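Local atomic coordinates of ribokinase (Thermotoga maritima, PDB entry 1VM7), a protein that probably phosphorylates ribose at O-5 with ATP and magnesium, giving D-ribose 5-phosphate for nucleotide synthesis or the pentose phosphate pathway. Residues 54-59 with 292-297; 186-191 with 222-227. All blocks are in the same frame, centred on the assembly; numbering follows the deposited sequence.

Contact 1: residues 54-59 with 292-297; sequences GANQAV and LGAQSS
Q295 sets CG anti to its own carbonyl carbon (chi1 -64°) and stays extended beyond it, which carries its terminal amide out of the short 3-10 turn to helix 53-65; N56 also has CG anti to the carbonyl carbon, and the two side chains cross at about a right angle. Their CA atoms are the nearest pair across the segments, 5.9 Å apart. From Q295, NE2 donates to OD1 of N56 over 2.9 Å with an N-H...O angle of 153°. Although the amide planes stand 89° apart, the donor lies in the carbonyl plane of N56 and the acceptor in the amide plane of Q295, evidence of a well-directed bond. Two methyls of the helix also line the Q295 amide: its NE2 lies 3.5 Å from CB of A55, and its OE1 lies 3.6 Å from CG2 of V59, which reaches it from the next turn of the helix. The other branch of N56, ND2, passes CB of A294 at 4.1 Å and is hydrogen-bonded to D258, the predicted proton acceptor, while the A294 side chain also touches T254. Thus both polar atoms of N56 have partners, and these fix which way its amide is turned. A leucine in place of Q295 would probably leave N56 OD1 without this donor and its amide freer to turn beside D258. Within the turn, A294 O accepts from both OG and N of S297, the hydroxyl bond measuring 2.6 Å. The Gly-Lys-Gly-Ala-Asn sequence of the predicted sugar site runs into this helix, and the loop 292-297 includes G293 and S297 of the predicted potassium site: their joining beside D258 is consistent with the active centre of a PfkB-family sugar kinase.

Contact 2: residues 186-191 with 222-227; sequences YLTPNE and NVIVKL
The side chains of Y186 and N222 lie side by side where strand 186-187 runs parallel to strand 222-226 in the large sheet, successive strands of a beta-alpha-beta unit in the ribokinase fold. Each residue has CG anti to its carbonyl carbon, which turns the Y186 ring and the N222 amide the same way. The two planes are only 13° apart and stacked: N222 ND2 sits 3.6 Å above the ring plane of Y186, offset toward the rim, and N222 CB touches Y186 CD2 at 3.4 Å. That amide is held at both ends, by D185 O and N236, while F264 meets the Y186 ring edge-to-face and I224 CD1 approaches it obliquely.

L187 gives the evidence for parallel pairing: its N donates to N222 O (2.9 Å) and its O accepts from I224 N (2.8 Å). Beyond it the strand of 186-187 ends, yet K226 N still reaches P189 O at 3.0 Å.

K226, which loses about as much surface to the contact as Y186 and N222, bends at chi3 (-131°) and passes across T188. Its NZ forms a salt bridge with D169 and a hydrogen bond with N261, and both residues also bond T188 OG1; the lysine belongs to the predicted ATP site. N190, predicted to bind ATP too, caps the following helix through OD1. At the bend K226 CE comes within 3.1 Å of T188 O.

How the contacts relate
From the N terminus, the chain leaves strand 40-51, enters helix 53-65 with residues 54-59, and meets them again at 292-297, so contact 1 closes a loop of 232 intervening residues. Contact 2 is nested inside it: from 186-191 the chain passes through helices 191-202 and 208-217 and comes back at 222-227, after 30 residues. Contact 1 ties an early helix to the loop before the last helix; contact 2 joins neighbouring strands of the large sheet. Their centres are 19 Å apart and nearest atoms about 5 Å, without touching, but D169 bridges them, pairing with K226 and weakly with Q57.

Contact 1: residues 54-59 with 292-297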
ATOM      1  N   GLY A  54       8.639  15.349  -8.925  1.00 33.40           N
ATOM      2  CA  GLY A  54       9.219  16.533  -8.307  1.00 33.33           C
ATOM      3  C   GLY A  54      10.430  16.181  -7.494  1.00 32.91           C
ATOM      4  O   GLY A  54      11.507  16.768  -7.676  1.00 33.82           O
ATOM      5  N   ALA A  55      10.250  15.226  -6.584  1.00 32.60           N
ATOM      6  CA  ALA A  55      11.312  14.825  -5.671  1.00 32.76           C
ATOM      7  C   ALA A  55      12.489  14.232  -6.385  1.00 32.55           C
ATOM      8  O   ALA A  55      13.642  14.442  -6.009  1.00 32.98           O
ATOM      9  CB  ALA A  55      10.783  13.823  -4.661  1.00 33.24           C
ATOM     10  N   ASN A  56      12.200  13.433  -7.402  1.00 32.49           N
ATOM     11  CA  ASN A  56      13.255  12.826  -8.164  1.00 32.13           C
ATOM     12  C   ASN A  56      14.119  13.898  -8.795  1.00 32.06           C
ATOM     13  O   ASN A  56      15.352  13.784  -8.821  1.00 32.28           O
ATOM     14  CB  ASN A  56      12.727  11.872  -9.241  1.00 31.94           C
ATOM     15  CG  ASN A  56      12.062  10.671  -8.679  1.00 31.54           C
ATOM     16  OD1 ASN A  56      12.147  10.387  -7.467  1.00 32.10           O
ATOM     17  ND2 ASN A  56      11.364   9.939  -9.551  1.00 28.78           N
ATOM     18  N   GLN A  57      13.486  14.961  -9.258  1.00 32.36           N
ATOM     19  CA  GLN A  57      14.225  16.069  -9.849  1.00 32.32           C
ATOM     20  C   GLN A  57      14.960  16.909  -8.818  1.00 31.96           C
ATOM     21  O   GLN A  57      16.097  17.310  -9.033  1.00 32.74           O
ATOM     22  CB  GLN A  57      13.282  16.893 -10.715  1.00 32.24           C
ATOM     23  CG  GLN A  57      12.847  16.107 -11.920  1.00 31.39           C
ATOM     24  CD  GLN A  57      11.817  16.786 -12.759  1.00 30.25           C
ATOM     25  OE1 GLN A  57      11.595  17.985 -12.640  1.00 33.94           O
ATOM     26  NE2 GLN A  57      11.171  16.022 -13.618  1.00 29.04           N
ATOM     27  N   ALA A  58      14.321  17.196  -7.697  1.00 32.81           N
ATOM     28  CA  ALA A  58      14.986  17.920  -6.609  1.00 31.91           C
ATOM     29  C   ALA A  58      16.204  17.150  -6.094  1.00 32.27           C
ATOM     30  O   ALA A  58      17.281  17.719  -5.871  1.00 33.24           O
ATOM     31  CB  ALA A  58      14.047  18.148  -5.507  1.00 31.81           C
ATOM     32  N   VAL A  59      16.028  15.860  -5.876  1.00 32.23           N
ATOM     33  CA  VAL A  59      17.128  14.999  -5.398  1.00 31.93           C
ATOM     34  C   VAL A  59      18.261  14.959  -6.431  1.00 31.66           C
ATOM     35  O   VAL A  59      19.445  14.896  -6.072  1.00 31.23           O
ATOM     36  CB  VAL A  59      16.624  13.567  -5.083  1.00 31.71           C
ATOM     37  CG1 VAL A  59      17.795  12.597  -4.799  1.00 32.78           C
ATOM     38  CG2 VAL A  59      15.690  13.577  -3.919  1.00 29.79           C
ATOM     39  N   LEU A 292      19.200   0.117 -10.953  1.00 35.05           N
ATOM     40  CA  LEU A 292      17.866  -0.199 -10.437  1.00 35.61           C
ATOM     41  C   LEU A 292      17.322   0.939  -9.624  1.00 34.88           C
ATOM     42  O   LEU A 292      18.020   1.472  -8.777  1.00 35.67           O
ATOM     43  CB  LEU A 292      17.967  -1.445  -9.547  1.00 35.90           C
ATOM     44  CG  LEU A 292      18.030  -2.779 -10.295  1.00 36.12           C
ATOM     45  CD2 LEU A 292      18.373  -3.887  -9.293  1.00 36.58           C
ATOM     46  N   GLY A 293      16.089   1.341  -9.895  1.00 34.95           N
ATOM     47  CA  GLY A 293      15.403   2.247  -9.018  1.00 34.10           C
ATOM     48  C   GLY A 293      15.278   3.639  -9.553  1.00 34.17           C
ATOM     49  O   GLY A 293      15.822   3.968 -10.608  1.00 33.59           O
ATOM     50  N   ALA A 294      14.528   4.438  -8.798  1.00 33.97           N
ATOM     51  CA  ALA A 294      14.305   5.820  -9.099  1.00 34.53           C
ATOM     52  C   ALA A 294      15.433   6.640  -8.473  1.00 34.78           C
ATOM     53  O   ALA A 294      16.474   6.844  -9.094  1.00 35.33           O
ATOM     54  CB  ALA A 294      12.903   6.273  -8.594  1.00 33.94           C
ATOM     55  N   GLN A 295      15.248   7.099  -7.244  1.00 34.78           N
ATOM     56  CA  GLN A 295      16.230   8.003  -6.634  1.00 34.71           C
ATOM     57  C   GLN A 295      17.535   7.305  -6.340  1.00 34.52           C
ATOM     58  O   GLN A 295      18.622   7.918  -6.359  1.00 35.17           O
ATOM     59  CB  GLN A 295      15.687   8.663  -5.370  1.00 34.14           C
ATOM     60  CG  GLN A 295      14.499   9.569  -5.677  1.00 32.10           C
ATOM     61  CD  GLN A 295      13.942  10.229  -4.471  1.00 31.43           C
ATOM     62  OE1 GLN A 295      14.546  10.180  -3.386  1.00 31.26           O
ATOM     63  NE2 GLN A 295      12.764  10.879  -4.627  1.00 29.14           N
ATOM     64  N   SER A 296      17.449   6.015  -6.093  1.00 34.49           N
ATOM     65  CA  SER A 296      18.658   5.245  -5.919  1.00 34.45           C
ATOM     66  C   SER A 296      19.547   5.208  -7.191  1.00 33.56           C
ATOM     67  O   SER A 296      20.714   4.918  -7.077  1.00 33.92           O
ATOM     68  CB  SER A 296      18.333   3.819  -5.442  1.00 34.62           C
ATOM     69  OG  SER A 296      17.756   3.060  -6.482  1.00 35.77           O
ATOM     70  N   SER A 297      19.012   5.502  -8.375  1.00 33.03           N
ATOM     71  CA  SER A 297      19.827   5.495  -9.598  1.00 33.15           C
ATOM     72  C   SER A 297      20.566   6.805  -9.881  1.00 32.69           C
ATOM     73  O   SER A 297      21.316   6.885 -10.848  1.00 31.98           O
ATOM     74  CB  SER A 297      18.957   5.215 -10.827  1.00 32.60           C
ATOM     75  OG  SER A 297      18.128   6.355 -11.056  1.00 35.17           O
TER

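Contact 2: residues 186-191 with 222-227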
ATOM      1  N   TYR A 186      11.449  26.105 -21.214  1.00 31.54           N
ATOM      2  CA  TYR A 186      11.698  24.732 -21.657  1.00 31.29           C
ATOM      3  C   TYR A 186      10.468  23.870 -21.438  1.00 31.41           C
ATOM      4  O   TYR A 186       9.872  23.867 -20.342  1.00 31.38           O
ATOM      5  CB  TYR A 186      12.904  24.103 -20.923  1.00 31.26           C
ATOM      6  CG  TYR A 186      14.211  24.744 -21.281  1.00 31.33           C
ATOM      7  CD1 TYR A 186      14.677  25.843 -20.579  1.00 31.02           C
ATOM      8  CD2 TYR A 186      14.966  24.282 -22.349  1.00 32.26           C
ATOM      9  CE1 TYR A 186      15.855  26.450 -20.909  1.00 31.11           C
ATOM     10  CE2 TYR A 186      16.148  24.904 -22.702  1.00 31.63           C
ATOM     11  CZ  TYR A 186      16.595  25.984 -21.966  1.00 31.69           C
ATOM     12  OH  TYR A 186      17.776  26.626 -22.297  1.00 31.91           O
ATOM     13  N   LEU A 187      10.077  23.156 -22.495  1.00 31.90           N
ATOM     14  CA  LEU A 187       9.085  22.094 -22.397  1.00 31.92           C
ATOM     15  C   LEU A 187       9.814  20.791 -22.691  1.00 31.91           C
ATOM     16  O   LEU A 187      10.499  20.680 -23.701  1.00 31.53           O
ATOM     17  CB  LEU A 187       7.962  22.311 -23.420  1.00 32.15           C
ATOM     18  CG  LEU A 187       6.783  21.329 -23.372  1.00 30.90           C
ATOM     19  CD1 LEU A 187       5.939  21.603 -22.170  1.00 31.63           C
ATOM     20  CD2 LEU A 187       5.948  21.398 -24.635  1.00 32.62           C
ATOM     21  N   THR A 188       9.669  19.802 -21.822  1.00 32.24           N
ATOM     22  CA  THR A 188      10.531  18.604 -21.895  1.00 32.87           C
ATOM     23  C   THR A 188       9.711  17.317 -21.973  1.00 33.07           C
ATOM     24  O   THR A 188       9.767  16.500 -21.081  1.00 33.90           O
ATOM     25  CB  THR A 188      11.491  18.528 -20.676  1.00 33.00           C
ATOM     26  OG1 THR A 188      10.742  18.297 -19.474  1.00 33.23           O
ATOM     27  CG2 THR A 188      12.292  19.829 -20.521  1.00 33.69           C
ATOM     28  N   PRO A 189       8.918  17.142 -23.033  1.00 33.54           N
ATOM     29  CA  PRO A 189       8.118  15.932 -23.111  1.00 33.95           C
ATOM     30  C   PRO A 189       8.967  14.750 -23.540  1.00 33.79           C
ATOM     31  O   PRO A 189       9.936  14.940 -24.242  1.00 33.64           O
ATOM     32  CB  PRO A 189       7.109  16.263 -24.223  1.00 33.54           C
ATOM     33  CG  PRO A 189       7.905  17.137 -25.130  1.00 33.61           C
ATOM     34  CD  PRO A 189       8.745  17.985 -24.231  1.00 33.24           C
ATOM     35  N   ASN A 190       8.608  13.551 -23.106  1.00 34.10           N
ATOM     36  CA  ASN A 190       9.133  12.343 -23.729  1.00 34.64           C
ATOM     37  C   ASN A 190       8.289  12.049 -24.965  1.00 34.87           C
ATOM     38  O   ASN A 190       7.403  12.826 -25.316  1.00 34.42           O
ATOM     39  CB  ASN A 190       9.148  11.159 -22.747  1.00 34.63           C
ATOM     40  CG  ASN A 190       7.754  10.672 -22.346  1.00 36.53           C
ATOM     41  OD1 ASN A 190       6.780  10.802 -23.095  1.00 37.46           O
ATOM     42  ND2 ASN A 190       7.661  10.095 -21.138  1.00 37.41           N
ATOM     43  N   GLU A 191       8.559  10.931 -25.634  1.00 35.75           N
ATOM     44  CA  GLU A 191       7.963  10.685 -26.940  1.00 35.80           C
ATOM     45  C   GLU A 191       6.458  10.419 -26.867  1.00 36.14           C
ATOM     46  O   GLU A 191       5.682  10.921 -27.686  1.00 35.87           O
ATOM     47  CB  GLU A 191       8.682   9.546 -27.644  1.00 36.27           C
ATOM     48  CG  GLU A 191       8.185   9.348 -29.061  1.00 38.00           C
ATOM     49  CD  GLU A 191       9.206   8.708 -29.959  1.00 39.66           C
ATOM     50  OE1 GLU A 191      10.187   8.124 -29.439  1.00 40.20           O
ATOM     51  OE2 GLU A 191       9.021   8.817 -31.183  1.00 40.01           O
ATOM     52  N   ASN A 222      11.965  26.841 -25.807  1.00 32.07           N
ATOM     53  CA  ASN A 222      12.732  25.655 -26.200  1.00 31.65           C
ATOM     54  C   ASN A 222      11.907  24.404 -25.949  1.00 31.75           C
ATOM     55  O   ASN A 222      11.314  24.257 -24.863  1.00 31.38           O
ATOM     56  CB  ASN A 222      14.005  25.504 -25.362  1.00 31.43           C
ATOM     57  CG  ASN A 222      15.002  26.620 -25.570  1.00 31.57           C
ATOM     58  OD1 ASN A 222      15.881  26.522 -26.429  1.00 31.45           O
ATOM     59  ND2 ASN A 222      14.874  27.694 -24.785  1.00 29.96           N
ATOM     60  N   VAL A 223      11.854  23.502 -26.923  1.00 31.67           N
ATOM     61  CA  VAL A 223      11.343  22.153 -26.646  1.00 31.73           C
ATOM     62  C   VAL A 223      12.492  21.150 -26.604  1.00 31.85           C
ATOM     63  O   VAL A 223      13.288  21.067 -27.522  1.00 31.86           O
ATOM     64  CB  VAL A 223      10.306  21.665 -27.694  1.00 31.37           C
ATOM     65  CG1 VAL A 223       9.702  20.312 -27.228  1.00 31.27           C
ATOM     66  CG2 VAL A 223       9.216  22.707 -27.898  1.00 30.42           C
ATOM     67  N   ILE A 224      12.556  20.375 -25.530  1.00 32.72           N
ATOM     68  CA  ILE A 224      13.515  19.279 -25.437  1.00 32.77           C
ATOM     69  C   ILE A 224      12.717  17.998 -25.430  1.00 33.19           C
ATOM     70  O   ILE A 224      12.007  17.706 -24.475  1.00 32.93           O
ATOM     71  CB  ILE A 224      14.359  19.350 -24.158  1.00 32.89           C
ATOM     72  CG1 ILE A 224      15.150  20.659 -24.113  1.00 32.60           C
ATOM     73  CG2 ILE A 224      15.321  18.161 -24.078  1.00 31.91           C
ATOM     74  CD1 ILE A 224      15.829  20.884 -22.776  1.00 34.09           C
ATOM     75  N   VAL A 225      12.826  17.225 -26.496  1.00 33.54           N
ATOM     76  CA  VAL A 225      12.101  15.969 -26.547  1.00 34.26           C
ATOM     77  C   VAL A 225      13.028  14.833 -26.132  1.00 34.54           C
ATOM     78  O   VAL A 225      13.997  14.559 -26.805  1.00 34.18           O
ATOM     79  CB  VAL A 225      11.503  15.682 -27.929  1.00 34.47           C
ATOM     80  CG1 VAL A 225      10.522  14.514 -27.844  1.00 35.06           C
ATOM     81  CG2 VAL A 225      10.801  16.942 -28.494  1.00 34.64           C
ATOM     82  N   LYS A 226      12.708  14.173 -25.023  1.00 35.39           N
ATOM     83  CA  LYS A 226      13.506  13.049 -24.548  1.00 36.69           C
ATOM     84  C   LYS A 226      13.117  11.813 -25.326  1.00 36.90           C
ATOM     85  O   LYS A 226      11.983  11.362 -25.217  1.00 38.25           O
ATOM     86  CB  LYS A 226      13.272  12.817 -23.065  1.00 36.90           C
ATOM     87  CG  LYS A 226      13.374  14.090 -22.200  1.00 37.88           C
ATOM     88  CD  LYS A 226      13.139  13.772 -20.719  1.00 38.35           C
ATOM     89  CE  LYS A 226      12.112  14.724 -20.056  1.00 39.67           C
ATOM     90  NZ  LYS A 226      11.800  14.306 -18.655  1.00 39.12           N
ATOM     91  N   LEU A 227      14.042  11.254 -26.105  1.00 37.21           N
ATOM     92  CA  LEU A 227      13.715  10.096 -26.969  1.00 37.17           C
ATOM     93  C   LEU A 227      14.266   8.742 -26.522  1.00 37.13           C
ATOM     94  O   LEU A 227      14.307   7.823 -27.321  1.00 36.99           O
ATOM     95  CB  LEU A 227      14.150  10.346 -28.426  1.00 37.23           C
ATOM     96  CG  LEU A 227      13.795  11.681 -29.079  1.00 37.31           C
ATOM     97  CD1 LEU A 227      14.431  11.764 -30.469  1.00 37.90           C
ATOM     98  CD2 LEU A 227      12.287  11.840 -29.152  1.00 37.80           C
TER
HETATM   99  O   HOH W   1      10.117   8.620 -24.867  1.00 39.53           O